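Local coordinates for hypothetical protein (Uncultured marine organism, PDB 2OD5) that is of unknown function but probably binds nucleic acid through a winged helix-turn-helix-like domain, at residues 56-67 and 78-88. Residues are numbered along the deposited sequence; the frame is centred on the assembly and turned at random. Where two conformers were deposited one is given.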
loop_
_atom_site.group_PDB
_atom_site.type_symbol
_atom_site.label_atom_id
_atom_site.label_comp_id
_atom_site.label_asym_id
_atom_site.label_seq_id
_atom_site.Cartn_x
_atom_site.Cartn_y
_atom_site.Cartn_z
ATOM N N SER A 56 -6.596 1.059 0.376
ATOM C CA SER A 56 -7.606 2.008 0.916
ATOM C C SER A 56 -8.642 1.314 1.752
ATOM O O SER A 56 -9.043 1.824 2.827
ATOM C CB SER A 56 -8.319 2.734 -0.225
ATOM O OG SER A 56 -7.419 3.598 -0.861
ATOM N N LYS A 57 -9.080 0.148 1.292
ATOM C CA LYS A 57 -10.133 -0.613 1.957
ATOM C C LYS A 57 -9.667 -1.295 3.251
ATOM O O LYS A 57 -10.460 -1.521 4.160
ATOM C CB LYS A 57 -10.729 -1.659 1.005
ATOM C CG LYS A 57 -11.796 -2.528 1.661
ATOM C CD LYS A 57 -12.691 -3.270 0.687
ATOM C CE LYS A 57 -13.803 -3.968 1.473
ATOM N NZ LYS A 57 -14.423 -5.075 0.702
ATOM N N ASP A 58 -8.388 -1.637 3.331
ATOM C CA ASP A 58 -7.864 -2.305 4.513
ATOM C C ASP A 58 -7.599 -1.256 5.568
ATOM O O ASP A 58 -6.678 -0.468 5.438
ATOM C CB ASP A 58 -6.586 -3.077 4.207
ATOM C CG ASP A 58 -6.120 -3.904 5.384
ATOM O OD1 ASP A 58 -6.462 -3.562 6.544
ATOM O OD2 ASP A 58 -5.408 -4.913 5.185
ATOM N N LYS A 59 -8.356 -1.290 6.656
ATOM C CA LYS A 59 -8.207 -0.283 7.705
ATOM C C LYS A 59 -6.937 -0.400 8.557
ATOM O O LYS A 59 -6.631 0.487 9.353
ATOM C CB LYS A 59 -9.484 -0.249 8.568
ATOM C CG LYS A 59 -10.802 -0.002 7.737
ATOM C CD LYS A 59 -10.733 1.229 6.764
ATOM C CE LYS A 59 -11.704 1.146 5.535
ATOM N NZ LYS A 59 -11.426 2.179 4.404
ATOM N N ASP A 60 -6.225 -1.507 8.429
ATOM C CA ASP A 60 -4.955 -1.706 9.134
ATOM C C ASP A 60 -3.802 -1.052 8.417
ATOM O O ASP A 60 -2.707 -0.986 8.954
ATOM C CB ASP A 60 -4.621 -3.197 9.272
ATOM C CG ASP A 60 -5.705 -3.994 9.944
ATOM O OD1 ASP A 60 -6.604 -3.443 10.658
ATOM O OD2 ASP A 60 -5.648 -5.234 9.777
ATOM N N ILE A 61 -4.044 -0.578 7.203
ATOM C CA ILE A 61 -2.983 -0.015 6.374
ATOM C C ILE A 61 -3.417 1.383 6.022
ATOM O O ILE A 61 -4.404 1.542 5.285
ATOM C CB ILE A 61 -2.750 -0.830 5.106
ATOM C CG1 ILE A 61 -2.292 -2.247 5.396
ATOM C CG2 ILE A 61 -1.611 -0.177 4.202
ATOM C CD1 ILE A 61 -2.515 -3.205 4.219
ATOM N N VAL A 62 -2.682 2.374 6.553
ATOM C CA VAL A 62 -3.070 3.786 6.485
ATOM C C VAL A 62 -2.182 4.624 5.547
ATOM O O VAL A 62 -0.994 4.389 5.442
ATOM C CB VAL A 62 -3.065 4.445 7.842
ATOM C CG1 VAL A 62 -4.051 3.725 8.796
ATOM C CG2 VAL A 62 -1.696 4.467 8.449
ATOM N N LYS A 63 -2.773 5.596 4.860
ATOM C CA LYS A 63 -1.996 6.432 3.934
ATOM C C LYS A 63 -1.312 7.541 4.719
ATOM O O LYS A 63 -1.987 8.313 5.420
ATOM C CB LYS A 63 -2.930 7.059 2.909
ATOM C CG LYS A 63 -2.208 7.642 1.713
ATOM C CD LYS A 63 -3.121 8.536 0.909
ATOM C CE LYS A 63 -3.791 7.859 -0.239
ATOM N NZ LYS A 63 -2.984 7.705 -1.451
ATOM N N VAL A 64 0.014 7.611 4.642
ATOM C CA VAL A 64 0.782 8.550 5.438
ATOM C C VAL A 64 1.424 9.674 4.625
ATOM O O VAL A 64 1.971 10.603 5.190
ATOM C CB VAL A 64 1.876 7.846 6.262
ATOM C CG1 VAL A 64 1.215 6.894 7.298
ATOM C CG2 VAL A 64 2.829 7.099 5.397
ATOM N N GLY A 65 1.330 9.577 3.320
ATOM C CA GLY A 65 1.867 10.616 2.451
ATOM C C GLY A 65 1.521 10.417 1.012
ATOM O O GLY A 65 1.090 9.342 0.601
ATOM N N TYR A 66 1.741 11.484 0.242
ATOM C CA TYR A 66 1.325 11.575 -1.128
ATOM C C TYR A 66 2.238 12.567 -1.865
ATOM O O TYR A 66 2.500 13.611 -1.264
ATOM C CB TYR A 66 -0.095 12.136 -1.016
ATOM C CG TYR A 66 -0.858 12.431 -2.272
ATOM C CD1 TYR A 66 -1.020 13.734 -2.708
ATOM C CD2 TYR A 66 -1.486 11.414 -2.984
ATOM C CE1 TYR A 66 -1.757 14.022 -3.842
ATOM C CE2 TYR A 66 -2.232 11.694 -4.128
ATOM C CZ TYR A 66 -2.359 13.000 -4.541
ATOM O OH TYR A 66 -3.073 13.303 -5.670
ATOM N N ILE A 67 2.581 12.275 -3.114
ATOM C CA ILE A 67 3.104 13.243 -4.078
ATOM C C ILE A 67 2.285 13.083 -5.335
ATOM O O ILE A 67 2.121 11.979 -5.840
ATOM C CB ILE A 67 4.582 12.982 -4.412
ATOM C CG1 ILE A 67 5.456 13.168 -3.173
ATOM C CG2 ILE A 67 5.117 13.945 -5.502
ATOM C CD1 ILE A 67 6.813 12.546 -3.341
ATOM N N ASP A 78 0.624 9.896 -9.480
ATOM C CA ASP A 78 0.636 10.037 -8.028
ATOM C C ASP A 78 1.530 8.962 -7.454
ATOM O O ASP A 78 1.660 7.895 -8.037
ATOM C CB ASP A 78 -0.747 9.749 -7.417
ATOM C CG ASP A 78 -1.797 10.697 -7.860
ATOM O OD1 ASP A 78 -1.453 11.768 -8.396
ATOM O OD2 ASP A 78 -2.985 10.363 -7.669
ATOM N N ILE A 79 2.122 9.233 -6.294
ATOM C CA ILE A 79 2.850 8.214 -5.555
ATOM C C ILE A 79 2.301 8.327 -4.134
ATOM O O ILE A 79 2.312 9.411 -3.570
ATOM C CB ILE A 79 4.376 8.501 -5.467
ATOM C CG1 ILE A 79 4.953 8.905 -6.813
ATOM C CG2 ILE A 79 5.101 7.248 -4.929
ATOM C CD1 ILE A 79 5.145 10.396 -6.968
ATOM N N CYS A 80 1.833 7.241 -3.555
ATOM C CA CYS A 80 1.305 7.295 -2.181
ATOM C C CYS A 80 2.187 6.453 -1.281
ATOM O O CYS A 80 2.796 5.466 -1.728
ATOM C CB CYS A 80 -0.130 6.804 -2.134
ATOM S SG CYS A 80 -1.257 7.866 -3.114
ATOM N N GLU A 81 2.265 6.862 -0.020
ATOM C CA GLU A 81 3.069 6.201 0.981
ATOM C C GLU A 81 2.119 5.605 2.003
ATOM O O GLU A 81 1.170 6.278 2.446
ATOM C CB GLU A 81 3.973 7.219 1.689
ATOM C CG GLU A 81 5.005 7.859 0.767
ATOM C CD GLU A 81 5.442 9.239 1.192
ATOM O OE1 GLU A 81 5.146 9.681 2.316
ATOM O OE2 GLU A 81 6.067 9.899 0.374
ATOM N N TRP A 82 2.398 4.365 2.396
ATOM C CA TRP A 82 1.525 3.617 3.286
ATOM C C TRP A 82 2.291 3.009 4.446
ATOM O O TRP A 82 3.446 2.619 4.297
ATOM C CB TRP A 82 0.882 2.495 2.488
ATOM C CG TRP A 82 0.152 2.904 1.312
ATOM C CD1 TRP A 82 0.669 3.062 0.049
ATOM C CD2 TRP A 82 -1.219 3.268 1.228
ATOM N NE1 TRP A 82 -0.313 3.454 -0.816
ATOM C CE2 TRP A 82 -1.476 3.596 -0.125
ATOM C CE3 TRP A 82 -2.272 3.303 2.142
ATOM C CZ2 TRP A 82 -2.723 3.950 -0.571
ATOM C CZ3 TRP A 82 -3.526 3.662 1.674
ATOM C CH2 TRP A 82 -3.715 4.006 0.335
ATOM N N ALA A 83 1.618 2.863 5.587
ATOM C CA ALA A 83 2.191 2.291 6.800
ATOM C C ALA A 83 1.132 1.448 7.473
ATOM O O ALA A 83 -0.061 1.641 7.246
ATOM C CB ALA A 83 2.616 3.426 7.749
ATOM N N THR A 84 1.533 0.544 8.348
ATOM C CA THR A 84 0.524 -0.107 9.169
ATOM C C THR A 84 0.042 0.876 10.214
ATOM O O THR A 84 0.793 1.731 10.680
ATOM C CB THR A 84 1.039 -1.393 9.833
ATOM O OG1 THR A 84 1.981 -1.062 10.859
ATOM C CG2 THR A 84 1.642 -2.391 8.797
ATOM N N ARG A 85 -1.195 0.712 10.657
ATOM C CA ARG A 85 -1.726 1.566 11.732
ATOM C C ARG A 85 -0.900 1.449 13.004
ATOM O O ARG A 85 -0.698 2.434 13.750
ATOM C CB ARG A 85 -3.191 1.231 11.987
ATOM C CG ARG A 85 -3.900 2.172 12.889
ATOM C CD ARG A 85 -5.339 1.813 13.052
ATOM N NE ARG A 85 -6.103 1.926 11.814
ATOM C CZ ARG A 85 -6.679 3.047 11.384
ATOM N NH1 ARG A 85 -6.599 4.176 12.091
ATOM N NH2 ARG A 85 -7.351 3.043 10.252
ATOM N N ASN A 86 -0.473 0.227 13.324
ATOM C CA ASN A 86 0.346 0.013 14.502
ATOM C C ASN A 86 1.713 0.683 14.401
ATOM O O ASN A 86 2.224 1.230 15.403
ATOM C CB ASN A 86 0.498 -1.476 14.799
ATOM C CG ASN A 86 -0.704 -2.057 15.475
ATOM O OD1 ASN A 86 -1.247 -1.490 16.424
ATOM N ND2 ASN A 86 -1.113 -3.232 15.011
ATOM N N TRP A 87 2.298 0.684 13.217
ATOM C CA TRP A 87 3.566 1.392 13.020
ATOM C C TRP A 87 3.374 2.883 13.331
ATOM O O TRP A 87 4.147 3.493 14.071
ATOM C CB TRP A 87 4.073 1.218 11.592
ATOM C CG TRP A 87 5.445 1.805 11.404
ATOM C CD1 TRP A 87 6.650 1.151 11.511
ATOM C CD2 TRP A 87 5.741 3.156 11.091
ATOM N NE1 TRP A 87 7.685 2.038 11.296
ATOM C CE2 TRP A 87 7.150 3.278 11.050
ATOM C CE3 TRP A 87 4.950 4.298 10.866
ATOM C CZ2 TRP A 87 7.773 4.483 10.803
ATOM C CZ3 TRP A 87 5.576 5.494 10.622
ATOM C CH2 TRP A 87 6.976 5.572 10.576
ATOM N N VAL A 88 2.315 3.468 12.787
ATOM C CA VAL A 88 2.028 4.860 13.054
ATOM C C VAL A 88 1.765 5.109 14.532
ATOM O O VAL A 88 2.248 6.095 15.094
ATOM C CB VAL A 88 0.837 5.392 12.219
ATOM C CG1 VAL A 88 0.594 6.882 12.502
ATOM C CG2 VAL A 88 1.087 5.163 10.735
HETATM O O HOH W 1 -1.658 -2.263 11.947
HETATM O O HOH W 2 4.894 10.522 4.899
#
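V62 and A83 pair through both backbone amides, V62 N giving a 2.8 Å bond to A83 O, and I67 and I79 close a second such antiparallel pair. Between them the register slips at a classic beta bulge: V64 and G65 both face E81, whose O takes V64 N at 2.8 Å and, weakly, G65 N. A water bridges V64 O and E81 OE1 beside it. Past the strands, R85 extends with CG anti to N (chi1 -170°), then bends at chi3 (-65°), bringing its guanidinium to K59 O. NE (2.9 Å) and NH2 (2.8 Å) grip that oxygen side-on, close to the guanidinium plane, while V62 CG1 covers one guanidinium face.

K63 CB makes a CH-pi contact over the W82 six-membered ring, 4.1 Å from its centroid. W82 NE1 bonds T31 OG1; an alanine in place of W82 would probably leave T31 without that donor and open a gap beneath K63.

Among apolar contacts, I61 CG2 meets W82 CB, and L55 and I34 also touch the W82 side chain. On the other sheet face, V88 CG2 packs against V62 CG2 (3.7 Å) and V64 CG1.

This twisted, bulged hairpin following helix 48-57 is consistent with the wing of a winged helix-turn-helix domain.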